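Local atomic coordinates of endosialidase (Enterobacteria phage phi92, PDB entry 4HIZ), a protein that hydrolyses internal alpha-2,8 and alpha-2,9 linkages of sialic acid polymers, probably so that the phage can get through a polysialic acid capsule. Residues N169-L177 / L276-N284. Sequence-based numbering, arbitrary orientation.
Sequences NMRLKKAEL and LPDVAYSTN. With FRU (beta-D-fructofuranose), chain G.
Arg171 lies along one face of the Tyr281 ring. Its CD sits 3.5 Å from the ring centroid, almost on the normal, in a CH-pi contact. The chain is extended from CG to NE, which carries the guanidinium on toward the phenol end. There it stacks flat, planes 3° apart, with Arg171 CZ 3.6 Å from Tyr281 OH; the cation-pi contact is therefore off-centre. Tyr281 N donates to Leu172 O (2.8 Å), in the carbonyl plane and on a lone pair. Deeper in, Val279 CG1, anti to its backbone N (chi1 -180°), meets Ala175 CB at 3.7 Å and Leu172 CD2 at 4.1 Å. Leu276 N donates to Ala175 O (2.9 Å), and Leu276 CD2 rests on Leu177 CB. Between these two backbone bonds the type II turn 276-279 swings away from strand 172-181, and one water accepts from Ala175 N and lies within donating distance of Leu276 O and Val279 O. Glu176 points away from the loop. Its OE1 and OE2 take O4 and O3 of the bound fructose, while Trp178 also holds OE1. The loop thus continues beside strand 172-181 where outer strand 272-275 ends, and the carboxylate grip is consistent with a site for adjacent sugar hydroxyls.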
loop_
_atom_site.group_PDB
_atom_site.type_symbol
_atom_site.label_atom_id
_atom_site.label_comp_id
_atom_site.label_asym_id
_atom_site.label_seq_id
_atom_site.Cartn_x
_atom_site.Cartn_y
_atom_site.Cartn_z
ATOM N N ASN A 169 -30.512 14.737 -12.156
ATOM C CA ASN A 169 -31.633 13.925 -11.733
ATOM C C ASN A 169 -31.521 12.455 -12.076
ATOM O O ASN A 169 -32.496 11.715 -11.945
ATOM C CB ASN A 169 -32.925 14.493 -12.346
ATOM C CG ASN A 169 -32.888 14.507 -13.869
ATOM O OD1 ASN A 169 -32.098 13.796 -14.496
ATOM N ND2 ASN A 169 -33.727 15.338 -14.471
ATOM N N MET A 170 -30.334 12.047 -12.541
ATOM C CA MET A 170 -30.052 10.660 -12.860
ATOM C C MET A 170 -30.874 10.083 -13.992
ATOM O O MET A 170 -30.816 8.875 -14.213
ATOM C CB MET A 170 -30.195 9.773 -11.618
ATOM C CG MET A 170 -28.882 9.648 -10.796
ATOM S SD MET A 170 -27.600 8.803 -11.784
ATOM C CE MET A 170 -28.146 7.102 -11.703
ATOM N N ARG A 171 -31.627 10.914 -14.720
ATOM C CA ARG A 171 -32.369 10.338 -15.842
ATOM C C ARG A 171 -31.450 9.863 -16.954
ATOM O O ARG A 171 -30.372 10.422 -17.188
ATOM C CB ARG A 171 -33.426 11.326 -16.386
ATOM C CG ARG A 171 -34.527 11.507 -15.381
ATOM C CD ARG A 171 -35.581 12.487 -15.849
ATOM N NE ARG A 171 -36.541 12.727 -14.782
ATOM C CZ ARG A 171 -37.435 13.705 -14.840
ATOM N NH1 ARG A 171 -37.417 14.522 -15.874
ATOM N NH2 ARG A 171 -38.301 13.902 -13.853
ATOM N N LEU A 172 -31.918 8.853 -17.670
ATOM C CA LEU A 172 -31.126 8.267 -18.742
ATOM C C LEU A 172 -31.249 9.143 -20.005
ATOM O O LEU A 172 -32.358 9.260 -20.585
ATOM C CB LEU A 172 -31.631 6.847 -19.016
ATOM C CG LEU A 172 -30.892 6.079 -20.125
ATOM C CD1 LEU A 172 -29.391 5.965 -19.811
ATOM C CD2 LEU A 172 -31.504 4.698 -20.292
ATOM N N LYS A 173 -30.166 9.803 -20.416
ATOM C CA LYS A 173 -30.177 10.607 -21.641
ATOM C C LYS A 173 -30.101 9.735 -22.889
ATOM O O LYS A 173 -30.897 9.920 -23.815
ATOM C CB LYS A 173 -29.044 11.623 -21.647
ATOM C CG LYS A 173 -28.971 12.477 -22.915
ATOM C CD LYS A 173 -27.865 13.514 -22.780
ATOM C CE LYS A 173 -27.875 14.522 -23.923
ATOM N NZ LYS A 173 -27.257 13.943 -25.130
ATOM N N LYS A 174 -29.152 8.801 -22.934
ATOM C CA LYS A 174 -29.096 7.848 -24.036
ATOM C C LYS A 174 -28.286 6.660 -23.558
ATOM O O LYS A 174 -27.665 6.711 -22.499
ATOM C CB LYS A 174 -28.416 8.461 -25.263
ATOM C CG LYS A 174 -26.951 8.836 -25.005
ATOM C CD LYS A 174 -26.371 9.680 -26.154
ATOM C CE LYS A 174 -26.035 8.844 -27.367
ATOM N NZ LYS A 174 -25.948 9.697 -28.620
ATOM N N ALA A 175 -28.288 5.584 -24.332
ATOM C CA ALA A 175 -27.504 4.410 -23.969
ATOM C C ALA A 175 -26.802 3.887 -25.200
ATOM O O ALA A 175 -27.344 3.969 -26.329
ATOM C CB ALA A 175 -28.410 3.324 -23.363
ATOM N N GLU A 176 -25.604 3.343 -24.989
ATOM C CA GLU A 176 -24.792 2.855 -26.104
ATOM C C GLU A 176 -24.358 1.456 -25.819
ATOM O O GLU A 176 -24.027 1.135 -24.673
ATOM C CB GLU A 176 -23.552 3.731 -26.324
ATOM C CG GLU A 176 -23.903 5.155 -26.799
ATOM C CD GLU A 176 -22.751 6.154 -26.605
ATOM O OE1 GLU A 176 -21.946 6.022 -25.643
ATOM O OE2 GLU A 176 -22.668 7.085 -27.439
ATOM N N LEU A 177 -24.326 0.620 -26.855
ATOM C CA LEU A 177 -23.716 -0.696 -26.722
ATOM C C LEU A 177 -22.227 -0.495 -27.025
ATOM O O LEU A 177 -21.891 -0.027 -28.105
ATOM C CB LEU A 177 -24.398 -1.691 -27.696
ATOM C CG LEU A 177 -23.862 -3.132 -27.522
ATOM C CD1 LEU A 177 -24.319 -3.753 -26.184
ATOM C CD2 LEU A 177 -24.301 -3.993 -28.733
ATOM N N LEU A 276 -28.304 2.991 -28.888
ATOM C CA LEU A 276 -29.476 2.106 -28.842
ATOM C C LEU A 276 -30.735 2.967 -28.956
ATOM O O LEU A 276 -31.094 3.682 -28.026
ATOM C CB LEU A 276 -29.487 1.309 -27.525
ATOM C CG LEU A 276 -28.253 0.398 -27.309
ATOM C CD1 LEU A 276 -28.314 -0.363 -25.966
ATOM C CD2 LEU A 276 -28.104 -0.616 -28.475
ATOM N N PRO A 277 -31.423 2.909 -30.113
ATOM C CA PRO A 277 -32.552 3.837 -30.262
ATOM C C PRO A 277 -33.624 3.670 -29.213
ATOM O O PRO A 277 -34.017 2.550 -28.902
ATOM C CB PRO A 277 -33.117 3.468 -31.634
ATOM C CG PRO A 277 -31.963 2.939 -32.399
ATOM C CD PRO A 277 -31.120 2.182 -31.361
ATOM N N ASP A 278 -34.070 4.806 -28.674
ATOM C CA ASP A 278 -35.171 4.890 -27.696
ATOM C C ASP A 278 -34.866 4.293 -26.325
ATOM O O ASP A 278 -35.780 4.143 -25.509
ATOM C CB ASP A 278 -36.476 4.289 -28.243
ATOM C CG ASP A 278 -37.102 5.135 -29.346
ATOM O OD1 ASP A 278 -36.983 6.386 -29.319
ATOM O OD2 ASP A 278 -37.729 4.530 -30.241
ATOM N N VAL A 279 -33.600 3.959 -26.051
ATOM C CA VAL A 279 -33.253 3.502 -24.707
ATOM C C VAL A 279 -32.852 4.741 -23.917
ATOM O O VAL A 279 -31.711 5.177 -23.966
ATOM C CB VAL A 279 -32.152 2.452 -24.755
ATOM C CG1 VAL A 279 -31.810 1.987 -23.313
ATOM C CG2 VAL A 279 -32.640 1.283 -25.624
ATOM N N ALA A 280 -33.836 5.344 -23.251
ATOM C CA ALA A 280 -33.675 6.673 -22.650
ATOM C C ALA A 280 -34.901 6.963 -21.806
ATOM O O ALA A 280 -35.933 6.311 -21.964
ATOM C CB ALA A 280 -33.547 7.753 -23.736
ATOM N N TYR A 281 -34.779 7.921 -20.895
ATOM C CA TYR A 281 -35.961 8.438 -20.212
ATOM C C TYR A 281 -36.969 8.944 -21.246
ATOM O O TYR A 281 -36.582 9.538 -22.252
ATOM C CB TYR A 281 -35.562 9.599 -19.325
ATOM C CG TYR A 281 -36.734 10.147 -18.548
ATOM C CD1 TYR A 281 -37.119 9.545 -17.363
ATOM C CD2 TYR A 281 -37.463 11.244 -19.014
ATOM C CE1 TYR A 281 -38.193 10.039 -16.616
ATOM C CE2 TYR A 281 -38.536 11.736 -18.286
ATOM C CZ TYR A 281 -38.889 11.125 -17.093
ATOM O OH TYR A 281 -39.946 11.606 -16.352
ATOM N N SER A 282 -38.250 8.713 -20.958
ATOM C CA SER A 282 -39.338 9.245 -21.791
ATOM C C SER A 282 -40.581 9.327 -20.907
ATOM O O SER A 282 -40.746 8.536 -19.975
ATOM C CB SER A 282 -39.579 8.311 -22.973
ATOM O OG SER A 282 -40.718 8.798 -23.711
ATOM N N THR A 283 -41.471 10.284 -21.175
ATOM C CA THR A 283 -42.750 10.272 -20.484
ATOM C C THR A 283 -43.737 9.282 -21.116
ATOM O O THR A 283 -44.821 9.052 -20.577
ATOM C CB THR A 283 -43.367 11.676 -20.399
ATOM O OG1 THR A 283 -43.414 12.236 -21.708
ATOM C CG2 THR A 283 -42.493 12.562 -19.497
ATOM N N ASN A 284 -43.338 8.683 -22.242
ATOM C CA ASN A 284 -44.072 7.577 -22.859
ATOM C C ASN A 284 -43.709 6.284 -22.161
ATOM O O ASN A 284 -42.573 5.824 -22.318
ATOM C CB ASN A 284 -43.661 7.477 -24.318
ATOM C CG ASN A 284 -44.459 6.433 -25.097
ATOM O OD1 ASN A 284 -45.004 5.497 -24.526
ATOM N ND2 ASN A 284 -44.506 6.585 -26.425
HETATM C C1 FRU G . -20.427 12.110 -27.562
HETATM C C2 FRU G . -20.053 10.700 -27.459
HETATM C C3 FRU G . -20.682 9.754 -26.578
HETATM C C4 FRU G . -19.830 8.551 -26.686
HETATM C C5 FRU G . -18.483 9.161 -26.944
HETATM C C6 FRU G . -17.430 8.228 -27.524
HETATM O O1 FRU G . -19.727 12.636 -26.450
HETATM O O2 FRU G . -20.787 10.237 -28.672
HETATM O O3 FRU G . -22.111 9.551 -26.711
HETATM O O4 FRU G . -19.874 7.789 -25.438
HETATM O O5 FRU G . -18.712 10.282 -27.829
HETATM O O6 FRU G . -17.748 7.936 -28.849
HETATM O O HOH W 1 -30.344 5.663 -26.354
#